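Local coordinates for protein MstE (Scytonema sp. PCC 10023, PDB 6SBF) that probably cyclises isoprenoid precursors as a single-domain class II terpene cyclase, building the complex polycyclic scaffolds of merosterol-type compounds, at residues A30-A33 / F34-A38. The protein carries 1 engineered substitution. Residues are numbered along the deposited sequence; the frame is centred on the assembly and turned at random.
Sequences AAVA and FLLEA
Ala-30 O accepts the amide N-H of Phe-34, N to O 3.0 Å, the first of four successive i to i+4 bonds that run along the C-terminal part of helix 18-37. Phe-34 holds CG anti to its own N (chi1 169°), which carries the ring away from residues 30-33 while CB stays 3.5 Å from Ala-31 O. That same oxygen, at the edge of the ring and near its plane, accepts the N-H of Leu-35, N to O 2.9 Å. Leu-35 has CG anti to its carbonyl carbon (chi1 -71°), which turns the branch back toward the preceding turn and brings CG within 3.3 Å of Ala-31 O. Val-32 repeats the pattern one residue on. Its O accepts the N-H of Leu-36, N to O 2.9 Å, a nearly straight bond with an N-H...O angle of 164°, and the two side chains run side by side in the same direction, CG1 of Val-32 meeting CD1 of Leu-36 at 3.9 Å. Ala-33, on the exposed side, closes the series: its O accepts the N-H of Glu-37, N to O 3.0 Å. Ala-38 N makes weak bonds to Phe-34 O and Leu-35 O. Leu-35 O also takes a hydrogen bond from Trp-45 NE1. In the alpha6-alpha6 barrel, Ala-31 and Leu-35 pack on helix 350-363 through Val-357 and Ile-350, whereas Val-32 and Leu-36 lie against helix 75-90 at Val-77 and Ala-80.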
loop_
_atom_site.group_PDB
_atom_site.type_symbol
_atom_site.label_atom_id
_atom_site.label_comp_id
_atom_site.label_asym_id
_atom_site.label_seq_id
_atom_site.Cartn_x
_atom_site.Cartn_y
_atom_site.Cartn_z
ATOM N N ALA A 30 2.800 18.217 -10.327
ATOM C CA ALA A 30 3.177 17.478 -11.555
ATOM C C ALA A 30 2.745 16.012 -11.421
ATOM O O ALA A 30 2.272 15.417 -12.407
ATOM C CB ALA A 30 4.663 17.595 -11.826
ATOM N N ALA A 31 2.857 15.443 -10.230
ATOM C CA ALA A 31 2.456 14.045 -10.005
ATOM C C ALA A 31 0.949 13.898 -10.081
ATOM O O ALA A 31 0.448 12.900 -10.630
ATOM C CB ALA A 31 3.012 13.580 -8.711
ATOM N N VAL A 32 0.239 14.864 -9.475
ATOM C CA VAL A 32 -1.228 14.794 -9.544
ATOM C C VAL A 32 -1.664 14.892 -11.023
ATOM O O VAL A 32 -2.586 14.147 -11.437
ATOM C CB VAL A 32 -1.838 15.915 -8.699
ATOM C CG1 VAL A 32 -3.307 16.116 -9.003
ATOM C CG2 VAL A 32 -1.594 15.651 -7.217
ATOM N N ALA A 33 -1.054 15.800 -11.791
ATOM C CA ALA A 33 -1.455 15.900 -13.220
ATOM C C ALA A 33 -1.168 14.554 -13.930
ATOM O O ALA A 33 -1.988 14.052 -14.737
ATOM C CB ALA A 33 -0.714 17.030 -13.908
ATOM N N PHE A 34 0.003 13.964 -13.686
ATOM C CA PHE A 34 0.330 12.642 -14.287
ATOM C C PHE A 34 -0.735 11.623 -13.924
ATOM O O PHE A 34 -1.261 10.910 -14.784
ATOM C CB PHE A 34 1.705 12.168 -13.806
ATOM C CG PHE A 34 2.022 10.730 -14.148
ATOM C CD1 PHE A 34 2.525 10.393 -15.390
ATOM C CD2 PHE A 34 1.734 9.724 -13.253
ATOM C CE1 PHE A 34 2.744 9.063 -15.714
ATOM C CE2 PHE A 34 1.962 8.391 -13.579
ATOM C CZ PHE A 34 2.423 8.078 -14.824
ATOM N N LEU A 35 -1.110 11.575 -12.632
ATOM C CA LEU A 35 -2.053 10.555 -12.195
ATOM C C LEU A 35 -3.424 10.812 -12.820
ATOM O O LEU A 35 -4.088 9.831 -13.202
ATOM C CB LEU A 35 -2.117 10.511 -10.682
ATOM C CG LEU A 35 -0.902 9.944 -9.986
ATOM C CD1 LEU A 35 -0.922 10.205 -8.510
ATOM C CD2 LEU A 35 -0.803 8.454 -10.185
ATOM N N LEU A 36 -3.913 12.052 -12.862
ATOM C CA LEU A 36 -5.263 12.275 -13.414
ATOM C C LEU A 36 -5.276 11.942 -14.907
ATOM O O LEU A 36 -6.264 11.344 -15.386
ATOM C CB LEU A 36 -5.737 13.695 -13.151
ATOM C CG LEU A 36 -5.948 14.020 -11.680
ATOM C CD1 LEU A 36 -6.236 15.497 -11.516
ATOM C CD2 LEU A 36 -7.064 13.186 -11.106
ATOM N N GLU A 37 -4.208 12.307 -15.621
ATOM C CA GLU A 37 -4.124 12.000 -17.080
ATOM C C GLU A 37 -4.041 10.489 -17.336
ATOM O O GLU A 37 -4.449 10.032 -18.404
ATOM C CB GLU A 37 -2.954 12.749 -17.715
ATOM C CG GLU A 37 -2.775 12.487 -19.195
ATOM C CD GLU A 37 -3.957 12.791 -20.072
ATOM O OE1 GLU A 37 -4.085 12.126 -21.126
ATOM O OE2 GLU A 37 -4.739 13.687 -19.708
ATOM N N ALA A 38 -3.512 9.735 -16.385
ATOM C CA ALA A 38 -3.203 8.295 -16.565
ATOM C C ALA A 38 -4.442 7.427 -16.437
ATOM O O ALA A 38 -4.356 6.229 -16.722
ATOM C CB ALA A 38 -2.119 7.861 -15.581
#